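Local structure of five-membered-cyclitol-phosphate synthase (Streptomyces citricolor, 6K96) at residues 153-164 with 177-185; 44-55 with 301-312. The protein belongs to the myo-inositol-1-phosphate synthase family and binds nicotinamide-adenine-dinucleotide in a parallel-sheet domain. One frame throughout, in Å; residues are numbered along the deposited sequence.

Interaction 1 of 2, residues 153-164 with 177-185; sequences AFVNCTPELVAR and VPLIGDDLA. With NAD (nicotinamide-adenine-dinucleotide), chain G.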
loop_
_atom_site.group_PDB
_atom_site.type_symbol
_atom_site.label_atom_id
_atom_site.label_comp_id
_atom_site.label_asym_id
_atom_site.label_seq_id
_atom_site.Cartn_x
_atom_site.Cartn_y
_atom_site.Cartn_z
ATOM N N ALA B 153 5.119 -37.253 -25.386
ATOM C CA ALA B 153 5.898 -36.099 -24.853
ATOM C C ALA B 153 5.533 -35.862 -23.368
ATOM O O ALA B 153 4.346 -36.018 -23.005
ATOM C CB ALA B 153 5.658 -34.848 -25.695
ATOM N N PHE B 154 6.508 -35.480 -22.545
ATOM C CA PHE B 154 6.311 -35.229 -21.094
ATOM C C PHE B 154 6.626 -33.774 -20.724
ATOM O O PHE B 154 7.729 -33.282 -21.061
ATOM C CB PHE B 154 7.258 -36.095 -20.275
ATOM C CG PHE B 154 6.877 -36.205 -18.827
ATOM C CD1 PHE B 154 5.783 -36.963 -18.446
ATOM C CD2 PHE B 154 7.642 -35.598 -17.846
ATOM C CE1 PHE B 154 5.469 -37.122 -17.101
ATOM C CE2 PHE B 154 7.294 -35.720 -16.507
ATOM C CZ PHE B 154 6.217 -36.486 -16.134
ATOM N N VAL B 155 5.752 -33.144 -19.929
ATOM C CA VAL B 155 5.956 -31.760 -19.399
ATOM C C VAL B 155 5.956 -31.788 -17.873
ATOM O O VAL B 155 4.905 -32.055 -17.299
ATOM C CB VAL B 155 4.874 -30.785 -19.916
ATOM C CG1 VAL B 155 4.966 -29.428 -19.223
ATOM C CG2 VAL B 155 4.925 -30.600 -21.425
ATOM N N ASN B 156 7.062 -31.388 -17.251
ATOM C CA ASN B 156 7.187 -31.307 -15.771
ATOM C C ASN B 156 6.925 -29.875 -15.247
ATOM O O ASN B 156 7.879 -29.034 -15.265
ATOM C CB ASN B 156 8.563 -31.804 -15.336
ATOM C CG ASN B 156 8.670 -31.821 -13.840
ATOM O OD1 ASN B 156 7.669 -31.752 -13.160
ATOM N ND2 ASN B 156 9.867 -31.958 -13.323
ATOM N N CYS B 157 5.739 -29.627 -14.670
ATOM C CA CYS B 157 5.441 -28.373 -13.920
ATOM C C CYS B 157 6.234 -28.217 -12.616
ATOM O O CYS B 157 6.263 -27.015 -12.117
ATOM C CB CYS B 157 4.020 -28.286 -13.386
ATOM S SG CYS B 157 2.820 -28.287 -14.703
ATOM N N THR B 158 6.731 -29.314 -12.036
ATOM C CA THR B 158 7.151 -29.367 -10.602
ATOM C C THR B 158 8.660 -29.235 -10.493
ATOM O O THR B 158 9.334 -29.387 -11.516
ATOM C CB THR B 158 6.711 -30.657 -9.887
ATOM O OG1 THR B 158 7.585 -31.725 -10.225
ATOM C CG2 THR B 158 5.295 -31.052 -10.226
ATOM N N PRO B 159 9.204 -28.960 -9.271
ATOM C CA PRO B 159 10.654 -28.917 -9.025
ATOM C C PRO B 159 11.343 -30.299 -9.006
ATOM O O PRO B 159 12.580 -30.353 -8.920
ATOM C CB PRO B 159 10.837 -28.264 -7.639
ATOM C CG PRO B 159 9.461 -27.725 -7.293
ATOM C CD PRO B 159 8.467 -28.594 -8.049
ATOM N N GLU B 160 10.584 -31.376 -9.173
ATOM C CA GLU B 160 11.175 -32.734 -9.190
ATOM C C GLU B 160 12.145 -32.858 -10.363
ATOM O O GLU B 160 11.901 -32.273 -11.398
ATOM C CB GLU B 160 10.106 -33.825 -9.177
ATOM C CG GLU B 160 9.582 -34.100 -7.787
ATOM C CD GLU B 160 9.244 -32.894 -6.919
ATOM O OE1 GLU B 160 10.007 -32.633 -5.925
ATOM O OE2 GLU B 160 8.237 -32.215 -7.240
ATOM N N LEU B 161 13.214 -33.636 -10.140
ATOM C CA LEU B 161 14.239 -33.993 -11.148
ATOM C C LEU B 161 13.605 -34.941 -12.168
ATOM O O LEU B 161 13.202 -36.048 -11.717
ATOM C CB LEU B 161 15.429 -34.634 -10.416
ATOM C CG LEU B 161 16.793 -34.085 -10.844
ATOM C CD1 LEU B 161 17.062 -32.719 -10.229
ATOM C CD2 LEU B 161 17.927 -35.030 -10.519
ATOM N N VAL B 162 13.453 -34.496 -13.433
ATOM C CA VAL B 162 13.018 -35.331 -14.594
ATOM C C VAL B 162 13.853 -34.952 -15.821
ATOM O O VAL B 162 14.742 -35.712 -16.222
ATOM C CB VAL B 162 11.514 -35.220 -14.903
ATOM C CG1 VAL B 162 11.073 -36.251 -15.937
ATOM C CG2 VAL B 162 10.661 -35.346 -13.664
ATOM N N ALA B 163 13.593 -33.800 -16.429
ATOM C CA ALA B 163 14.411 -33.315 -17.566
ATOM C C ALA B 163 15.836 -33.156 -17.070
ATOM O O ALA B 163 16.724 -33.187 -17.878
ATOM C CB ALA B 163 13.888 -32.036 -18.145
ATOM N N ARG B 164 16.051 -33.033 -15.764
ATOM C CA ARG B 164 17.414 -32.710 -15.267
ATOM C C ARG B 164 18.235 -33.985 -14.985
ATOM O O ARG B 164 19.471 -33.824 -14.765
ATOM C CB ARG B 164 17.351 -31.781 -14.051
ATOM C CG ARG B 164 17.507 -30.305 -14.418
ATOM C CD ARG B 164 17.166 -29.365 -13.289
ATOM N NE ARG B 164 15.990 -29.893 -12.639
ATOM C CZ ARG B 164 15.643 -29.668 -11.392
ATOM N NH1 ARG B 164 16.392 -28.884 -10.644
ATOM N NH2 ARG B 164 14.517 -30.187 -10.908
ATOM N N VAL B 177 11.385 -38.292 -28.634
ATOM C CA VAL B 177 10.259 -37.867 -27.752
ATOM C C VAL B 177 10.720 -36.630 -26.989
ATOM O O VAL B 177 11.823 -36.633 -26.419
ATOM C CB VAL B 177 9.798 -38.980 -26.783
ATOM C CG1 VAL B 177 8.733 -38.497 -25.820
ATOM C CG2 VAL B 177 9.289 -40.213 -27.506
ATOM N N PRO B 178 9.887 -35.547 -26.957
ATOM C CA PRO B 178 10.214 -34.335 -26.216
ATOM C C PRO B 178 10.030 -34.573 -24.718
ATOM O O PRO B 178 9.075 -35.214 -24.321
ATOM C CB PRO B 178 9.224 -33.270 -26.719
ATOM C CG PRO B 178 8.421 -33.930 -27.823
ATOM C CD PRO B 178 8.579 -35.426 -27.625
ATOM N N LEU B 179 10.957 -34.022 -23.938
ATOM C CA LEU B 179 10.904 -33.990 -22.455
ATOM C C LEU B 179 11.138 -32.537 -22.016
ATOM O O LEU B 179 12.249 -32.015 -22.235
ATOM C CB LEU B 179 11.963 -34.953 -21.890
ATOM C CG LEU B 179 12.094 -35.016 -20.360
ATOM C CD1 LEU B 179 10.895 -35.712 -19.719
ATOM C CD2 LEU B 179 13.380 -35.733 -19.946
ATOM N N ILE B 180 10.129 -31.906 -21.417
ATOM C CA ILE B 180 10.113 -30.435 -21.166
ATOM C C ILE B 180 10.040 -30.208 -19.663
ATOM O O ILE B 180 9.034 -30.580 -19.045
ATOM C CB ILE B 180 8.950 -29.768 -21.927
ATOM C CG1 ILE B 180 8.969 -30.187 -23.403
ATOM C CG2 ILE B 180 8.958 -28.256 -21.749
ATOM C CD1 ILE B 180 10.226 -29.811 -24.162
ATOM N N GLY B 181 11.090 -29.625 -19.112
ATOM C CA GLY B 181 11.221 -29.463 -17.665
ATOM C C GLY B 181 12.573 -28.885 -17.305
ATOM O O GLY B 181 13.396 -28.739 -18.190
ATOM N N ASP B 182 12.738 -28.522 -16.026
ATOM C CA ASP B 182 11.704 -28.733 -15.012
ATOM C C ASP B 182 11.259 -27.420 -14.330
ATOM O O ASP B 182 12.009 -26.448 -14.317
ATOM C CB ASP B 182 12.196 -29.682 -13.913
ATOM C CG ASP B 182 12.751 -30.976 -14.453
ATOM O OD1 ASP B 182 12.058 -31.593 -15.267
ATOM O OD2 ASP B 182 13.891 -31.317 -14.108
ATOM N N ASP B 183 10.051 -27.429 -13.777
ATOM C CA ASP B 183 9.564 -26.461 -12.756
ATOM C C ASP B 183 9.086 -25.164 -13.413
ATOM O O ASP B 183 9.990 -24.377 -13.768
ATOM C CB ASP B 183 10.658 -26.182 -11.726
ATOM C CG ASP B 183 10.120 -25.584 -10.447
ATOM O OD1 ASP B 183 8.867 -25.481 -10.311
ATOM O OD2 ASP B 183 10.961 -25.244 -9.581
ATOM N N LEU B 184 7.758 -24.949 -13.502
ATOM C CA LEU B 184 7.164 -23.699 -14.094
ATOM C C LEU B 184 7.687 -22.459 -13.381
ATOM O O LEU B 184 7.537 -22.389 -12.132
ATOM C CB LEU B 184 5.642 -23.651 -13.973
ATOM C CG LEU B 184 4.871 -24.814 -14.567
ATOM C CD1 LEU B 184 3.390 -24.495 -14.533
ATOM C CD2 LEU B 184 5.350 -25.127 -15.971
ATOM N N ALA B 185 8.201 -21.496 -14.153
ATOM C CA ALA B 185 8.361 -20.077 -13.733
ATOM C C ALA B 185 7.048 -19.312 -13.973
ATOM O O ALA B 185 6.645 -19.130 -15.147
ATOM C CB ALA B 185 9.493 -19.479 -14.508
HETATM P PA NAD G . -3.339 -28.870 -7.153
HETATM O O1A NAD G . -3.061 -29.205 -5.739
HETATM O O2A NAD G . -4.531 -27.984 -7.388
HETATM O O5B NAD G . -3.375 -30.107 -8.132
HETATM C C5B NAD G . -2.806 -31.322 -7.593
HETATM C C4B NAD G . -3.608 -32.498 -8.083
HETATM O O4B NAD G . -2.841 -33.748 -8.074
HETATM C C3B NAD G . -4.847 -32.776 -7.226
HETATM O O3B NAD G . -5.941 -33.049 -8.093
HETATM C C2B NAD G . -4.438 -34.041 -6.477
HETATM O O2B NAD G . -5.641 -34.574 -6.002
HETATM C C1B NAD G . -3.724 -34.766 -7.622
HETATM N N9A NAD G . -2.923 -35.928 -7.293
HETATM C C8A NAD G . -2.289 -36.115 -6.089
HETATM N N7A NAD G . -1.543 -37.195 -6.062
HETATM C C5A NAD G . -1.663 -37.743 -7.334
HETATM C C6A NAD G . -1.095 -38.897 -7.913
HETATM N N6A NAD G . -0.254 -39.690 -7.259
HETATM N N1A NAD G . -1.375 -39.153 -9.220
HETATM C C2A NAD G . -2.228 -38.323 -9.850
HETATM N N3A NAD G . -2.829 -37.226 -9.395
HETATM C C4A NAD G . -2.502 -36.968 -8.114
HETATM O O3 NAD G . -2.054 -28.129 -7.719
HETATM P PN NAD G . -1.946 -26.971 -8.829
HETATM O O1N NAD G . -2.653 -27.443 -10.041
HETATM O O2N NAD G . -2.309 -25.728 -8.076
HETATM O O5D NAD G . -0.360 -26.998 -9.120
HETATM C C5D NAD G . 0.217 -28.262 -9.649
HETATM C C4D NAD G . 1.711 -28.220 -9.521
HETATM O O4D NAD G . 2.287 -27.169 -10.331
HETATM C C3D NAD G . 2.181 -27.967 -8.081
HETATM O O3D NAD G . 3.339 -28.746 -7.874
HETATM C C2D NAD G . 2.644 -26.514 -8.127
HETATM O O2D NAD G . 3.683 -26.150 -7.237
HETATM C C1D NAD G . 3.231 -26.438 -9.535
HETATM N N1N NAD G . 3.388 -25.008 -9.939
HETATM C C2N NAD G . 2.274 -24.114 -9.793
HETATM C C3N NAD G . 2.416 -22.747 -9.969
HETATM C C7N NAD G . 1.181 -21.875 -9.836
HETATM O O7N NAD G . 0.080 -22.395 -9.704
HETATM N N7N NAD G . 1.340 -20.554 -9.856
HETATM C C4N NAD G . 3.692 -22.267 -10.257
HETATM C C5N NAD G . 4.718 -23.151 -10.568
HETATM C C6N NAD G . 4.573 -24.504 -10.322
#
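Both carboxylate oxygens of Asp182 are gripped by Asn156 at the end of strand 153-156 and by the loop that follows. OD1 of Asp182 takes the backbone N of Ala163 on its syn lone pair at 2.9 Å, while ND2 of Asn156 reaches the same OD1 from above the carboxylate plane at 3.0 Å. The other oxygen, OD2 of Asp182, accepts NE of Arg164 on its anti lone pair in a 2.9 Å salt bridge and the backbone N of Val162 from above the plane. Four sound bonds thus fix the rotation of this buried carboxylate, and the arginine probably offsets its charge. OD2 lies close to the guanidinium plane, at its edge, but the carboxylate is turned 65° against it.

Asn156 works with both ends. With CG anti to its own N (chi1 -176°), the side chain leans toward Asp182 with ND2, while OD1 takes the backbone N of Thr158 at 2.8 Å, closing an Asx turn. The strands pair through parallel ladder bonds, such as Ile180 N to Phe154 O at 2.8 Å. Beside Ala163, the Leu179 side chain splits its methyls: CD2 packs on Ala163 CA at 3.5 Å, and CD1 touches both Val162 CG1 and Phe154 CB. Past the strand ends, after the cis peptide before Asp182, Leu184 N binds Cys157 O, and Leu184 CB and Cys157 CB both border the nicotinamide riboside of the dinucleotide. Neighbouring parallel strands joined through helix 166-174 form a beta-alpha-beta crossover, with the dinucleotide at their C-terminal ends, as in Rossmann-type domains.

Interaction 2 of 2, residues 44-55 with 301-312; sequences RPRIGGIGVSDL and IDLIRIAAAARR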
loop_
_atom_site.group_PDB
_atom_site.type_symbol
_atom_site.label_atom_id
_atom_site.label_comp_id
_atom_site.label_asym_id
_atom_site.label_seq_id
_atom_site.Cartn_x
_atom_site.Cartn_y
_atom_site.Cartn_z
ATOM N N ARG B 44 2.515 -15.468 -27.263
ATOM C CA ARG B 44 2.724 -16.067 -28.612
ATOM C C ARG B 44 1.429 -16.756 -29.029
ATOM O O ARG B 44 1.123 -17.823 -28.524
ATOM C CB ARG B 44 3.863 -17.092 -28.580
ATOM C CG ARG B 44 5.180 -16.538 -28.063
ATOM C CD ARG B 44 6.394 -17.333 -28.553
ATOM N NE ARG B 44 7.616 -16.888 -27.905
ATOM C CZ ARG B 44 7.885 -17.081 -26.599
ATOM N NH1 ARG B 44 7.021 -17.720 -25.816
ATOM N NH2 ARG B 44 9.044 -16.687 -26.075
ATOM N N PRO B 45 0.580 -16.144 -29.866
ATOM C CA PRO B 45 -0.733 -16.705 -30.162
ATOM C C PRO B 45 -0.709 -17.983 -30.995
ATOM O O PRO B 45 -1.741 -18.607 -31.105
ATOM C CB PRO B 45 -1.430 -15.601 -30.981
ATOM C CG PRO B 45 -0.646 -14.322 -30.729
ATOM C CD PRO B 45 0.757 -14.794 -30.433
ATOM N N ARG B 46 0.421 -18.297 -31.609
ATOM C CA ARG B 46 0.610 -19.606 -32.273
ATOM C C ARG B 46 2.037 -20.106 -32.062
ATOM O O ARG B 46 2.954 -19.279 -31.998
ATOM C CB ARG B 46 0.168 -19.533 -33.737
ATOM C CG ARG B 46 -1.228 -20.128 -33.866
ATOM C CD ARG B 46 -2.045 -19.739 -35.074
ATOM N NE ARG B 46 -3.451 -19.615 -34.711
ATOM C CZ ARG B 46 -4.248 -20.627 -34.370
ATOM N NH1 ARG B 46 -3.794 -21.869 -34.346
ATOM N NH2 ARG B 46 -5.521 -20.389 -34.075
ATOM N N ILE B 47 2.166 -21.416 -31.875
ATOM C CA ILE B 47 3.450 -22.162 -31.749
ATOM C C ILE B 47 3.321 -23.413 -32.610
ATOM O O ILE B 47 2.385 -24.211 -32.384
ATOM C CB ILE B 47 3.766 -22.546 -30.294
ATOM C CG1 ILE B 47 3.616 -21.359 -29.344
ATOM C CG2 ILE B 47 5.161 -23.162 -30.216
ATOM C CD1 ILE B 47 3.734 -21.708 -27.860
ATOM N N GLY B 48 4.233 -23.582 -33.565
ATOM C CA GLY B 48 4.014 -24.508 -34.689
ATOM C C GLY B 48 2.538 -24.570 -35.058
ATOM O O GLY B 48 1.988 -25.664 -34.946
ATOM N N GLY B 49 1.926 -23.409 -35.408
ATOM C CA GLY B 49 0.543 -23.246 -35.926
ATOM C C GLY B 49 -0.540 -23.646 -34.913
ATOM O O GLY B 49 -1.736 -23.586 -35.282
ATOM N N ILE B 50 -0.169 -24.005 -33.678
ATOM C CA ILE B 50 -1.134 -24.383 -32.603
ATOM C C ILE B 50 -1.541 -23.133 -31.845
ATOM O O ILE B 50 -0.658 -22.496 -31.243
ATOM C CB ILE B 50 -0.590 -25.395 -31.583
ATOM C CG1 ILE B 50 0.186 -26.527 -32.247
ATOM C CG2 ILE B 50 -1.765 -25.891 -30.757
ATOM C CD1 ILE B 50 0.914 -27.358 -31.265
ATOM N N GLY B 51 -2.845 -22.873 -31.852
ATOM C CA GLY B 51 -3.492 -21.762 -31.145
ATOM C C GLY B 51 -3.720 -22.096 -29.699
ATOM O O GLY B 51 -3.659 -23.265 -29.312
ATOM N N VAL B 52 -4.087 -21.074 -28.957
ATOM C CA VAL B 52 -4.195 -21.141 -27.478
ATOM C C VAL B 52 -5.424 -21.995 -27.100
ATOM O O VAL B 52 -5.542 -22.387 -25.918
ATOM C CB VAL B 52 -4.210 -19.691 -26.976
ATOM C CG1 VAL B 52 -5.339 -19.401 -26.009
ATOM C CG2 VAL B 52 -2.850 -19.338 -26.405
ATOM N N SER B 53 -6.278 -22.310 -28.083
ATOM C CA SER B 53 -7.592 -22.967 -27.877
ATOM C C SER B 53 -7.583 -24.388 -28.451
ATOM O O SER B 53 -8.622 -25.069 -28.339
ATOM C CB SER B 53 -8.669 -22.127 -28.512
ATOM O OG SER B 53 -9.772 -21.962 -27.633
ATOM N N ASP B 54 -6.462 -24.807 -29.053
ATOM C CA ASP B 54 -6.368 -26.021 -29.906
ATOM C C ASP B 54 -5.921 -27.198 -29.036
ATOM O O ASP B 54 -4.780 -27.694 -29.209
ATOM C CB ASP B 54 -5.479 -25.745 -31.122
ATOM C CG ASP B 54 -6.115 -24.765 -32.117
ATOM O OD1 ASP B 54 -7.354 -24.735 -32.177
ATOM O OD2 ASP B 54 -5.375 -24.022 -32.815
ATOM N N LEU B 55 -6.836 -27.600 -28.150
ATOM C CA LEU B 55 -6.642 -28.483 -26.969
ATOM C C LEU B 55 -7.794 -29.491 -26.906
ATOM O O LEU B 55 -8.973 -29.076 -26.745
ATOM C CB LEU B 55 -6.658 -27.612 -25.704
ATOM C CG LEU B 55 -5.516 -27.777 -24.717
ATOM C CD1 LEU B 55 -4.187 -27.852 -25.431
ATOM C CD2 LEU B 55 -5.500 -26.610 -23.755
ATOM N N ILE B 301 0.366 -23.311 -21.348
ATOM C CA ILE B 301 -0.073 -23.223 -22.777
ATOM C C ILE B 301 1.122 -23.065 -23.727
ATOM O O ILE B 301 1.016 -23.528 -24.825
ATOM C CB ILE B 301 -1.080 -22.090 -22.988
ATOM C CG1 ILE B 301 -1.843 -22.309 -24.289
ATOM C CG2 ILE B 301 -0.356 -20.741 -22.926
ATOM C CD1 ILE B 301 -2.516 -23.633 -24.360
ATOM N N ASP B 302 2.183 -22.372 -23.329
ATOM C CA ASP B 302 3.482 -22.281 -24.044
ATOM C C ASP B 302 4.103 -23.701 -24.101
ATOM O O ASP B 302 4.176 -24.256 -25.189
ATOM C CB ASP B 302 4.370 -21.260 -23.309
ATOM C CG ASP B 302 4.421 -19.886 -23.950
ATOM O OD1 ASP B 302 5.219 -19.740 -24.873
ATOM O OD2 ASP B 302 3.688 -18.952 -23.517
ATOM N N LEU B 303 4.441 -24.300 -22.948
ATOM C CA LEU B 303 5.181 -25.585 -22.862
ATOM C C LEU B 303 4.422 -26.712 -23.589
ATOM O O LEU B 303 5.082 -27.485 -24.284
ATOM C CB LEU B 303 5.422 -25.954 -21.387
ATOM C CG LEU B 303 6.311 -25.003 -20.597
ATOM C CD1 LEU B 303 6.524 -25.549 -19.210
ATOM C CD2 LEU B 303 7.644 -24.777 -21.277
ATOM N N ILE B 304 3.112 -26.857 -23.405
ATOM C CA ILE B 304 2.398 -28.015 -24.019
ATOM C C ILE B 304 2.434 -27.875 -25.536
ATOM O O ILE B 304 2.431 -28.908 -26.222
ATOM C CB ILE B 304 0.958 -28.229 -23.541
ATOM C CG1 ILE B 304 0.104 -26.983 -23.758
ATOM C CG2 ILE B 304 0.943 -28.728 -22.109
ATOM C CD1 ILE B 304 -1.280 -27.119 -23.198
ATOM N N ARG B 305 2.435 -26.654 -26.059
ATOM C CA ARG B 305 2.471 -26.464 -27.526
ATOM C C ARG B 305 3.921 -26.671 -27.970
ATOM O O ARG B 305 4.118 -27.186 -29.111
ATOM C CB ARG B 305 1.960 -25.094 -27.972
ATOM C CG ARG B 305 0.452 -24.895 -27.934
ATOM C CD ARG B 305 0.076 -23.542 -27.338
ATOM N NE ARG B 305 0.120 -22.364 -28.185
ATOM C CZ ARG B 305 0.357 -21.109 -27.769
ATOM N NH1 ARG B 305 0.602 -20.807 -26.511
ATOM N NH2 ARG B 305 0.339 -20.122 -28.625
ATOM N N ILE B 306 4.902 -26.284 -27.141
ATOM C CA ILE B 306 6.323 -26.492 -27.516
ATOM C C ILE B 306 6.499 -27.994 -27.666
ATOM O O ILE B 306 7.067 -28.428 -28.683
ATOM C CB ILE B 306 7.317 -25.868 -26.538
ATOM C CG1 ILE B 306 7.154 -24.360 -26.395
ATOM C CG2 ILE B 306 8.725 -26.187 -27.001
ATOM C CD1 ILE B 306 7.860 -23.807 -25.162
ATOM N N ALA B 307 5.922 -28.727 -26.715
ATOM C CA ALA B 307 5.893 -30.204 -26.616
ATOM C C ALA B 307 5.313 -30.813 -27.889
ATOM O O ALA B 307 6.062 -31.509 -28.606
ATOM C CB ALA B 307 5.078 -30.604 -25.408
ATOM N N ALA B 308 4.018 -30.601 -28.144
ATOM C CA ALA B 308 3.265 -31.252 -29.245
ATOM C C ALA B 308 3.931 -30.954 -30.585
ATOM O O ALA B 308 4.200 -31.925 -31.316
ATOM C CB ALA B 308 1.813 -30.870 -29.217
ATOM N N ALA B 309 4.241 -29.693 -30.889
ATOM C CA ALA B 309 4.769 -29.298 -32.219
ATOM C C ALA B 309 6.105 -30.002 -32.470
ATOM O O ALA B 309 6.337 -30.442 -33.580
ATOM C CB ALA B 309 4.911 -27.807 -32.329
ATOM N N ALA B 310 6.900 -30.176 -31.420
ATOM C CA ALA B 310 8.229 -30.832 -31.449
ATOM C C ALA B 310 8.066 -32.326 -31.729
ATOM O O ALA B 310 8.772 -32.842 -32.596
ATOM C CB ALA B 310 8.952 -30.586 -30.151
ATOM N N ARG B 311 7.119 -32.986 -31.080
ATOM C CA ARG B 311 6.809 -34.412 -31.364
ATOM C C ARG B 311 6.308 -34.588 -32.816
ATOM O O ARG B 311 6.676 -35.597 -33.454
ATOM C CB ARG B 311 5.827 -34.953 -30.320
ATOM C CG ARG B 311 5.545 -36.434 -30.475
ATOM C CD ARG B 311 4.617 -36.902 -29.375
ATOM N NE ARG B 311 4.216 -38.288 -29.570
ATOM C CZ ARG B 311 3.148 -38.679 -30.251
ATOM N NH1 ARG B 311 2.329 -37.816 -30.826
ATOM N NH2 ARG B 311 2.903 -39.957 -30.369
ATOM N N ARG B 312 5.470 -33.676 -33.314
ATOM C CA ARG B 312 4.953 -33.680 -34.727
ATOM C C ARG B 312 6.139 -33.566 -35.694
ATOM O O ARG B 312 6.121 -34.255 -36.707
ATOM C CB ARG B 312 3.972 -32.539 -35.052
ATOM C CG ARG B 312 2.780 -32.364 -34.122
ATOM C CD ARG B 312 1.445 -32.407 -34.840
ATOM N NE ARG B 312 0.383 -32.361 -33.856
ATOM C CZ ARG B 312 -0.208 -31.251 -33.402
ATOM N NH1 ARG B 312 -1.157 -31.353 -32.477
ATOM N NH2 ARG B 312 0.157 -30.056 -33.859
HETATM O O HOH W 1 1.866 -17.299 -25.287
#
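Ile301 meets Val52 first, its CG1 lying 3.8 Å from Val52 CG2 as the side chains cross at about a right angle; Trp277 of a second subunit packs against both. One residue on, Asp302 receives NH1 of Arg44 on OD1 in a 2.9 Å salt bridge, with guanidinium and carboxylate planes nearly perpendicular at 85°. Its OD2 accepts from a water that in turn takes the backbone N of Arg44. Ile304 adds an apolar touch, CD1 against Leu55 CD1 at 3.7 Å.

Arg305 enters the hairpin. Bends at chi2 (136°) and chi3 (82°) let its guanidinium slip between two aliphatic groups: Ile47 CD1 sits 3.4 Å above the centre of one face, and Val52 CG2 lies over the opposite face. At its edge NE donates to Ile50 O at 3.2 Å; NH2 points at Arg44 O, modelled too close for the bond to be relied on. The motif is a short beta hairpin with a two-residue loop, its weakly bonded strands 46-47 and 50-51 joined by a type I' turn, laid against a long helix. Ile50 O also takes Ile47 N, from the opposite face of its plane, so this one carbonyl serves both hairpin and arginine. Farther along, Ala309 CB faces Gly48 CA at 4.2 Å, in the turn itself. Arg312, salt-bridged through NH1 to Glu126, brings NH2 within 3.8 Å of Ile50 CD1.

In the fold
Both contacts are buried, yet they belong to different levels of the fold. Interaction 1 joins neighbouring strands of the parallel sheet, including 179-180 at one edge of it within this chain, and reaches the dinucleotide. Interaction 2 lies farther from the chain centre, sets a small hairpin on helix 292-313, and touches a second subunit. That helix links them: Pro178, Ile180 and Leu184 of 177-185 pack on its residues, with Leu184 CD2 meeting Leu303 CD1 at 3.5 Å, while the hairpin meets other residues of it. Each has an arginine-aspartate salt bridge, but in interaction 1 a carboxylate collects N-H groups, whereas in interaction 2 an arginine sandwiched between aliphatic groups gives NE to a backbone carbonyl.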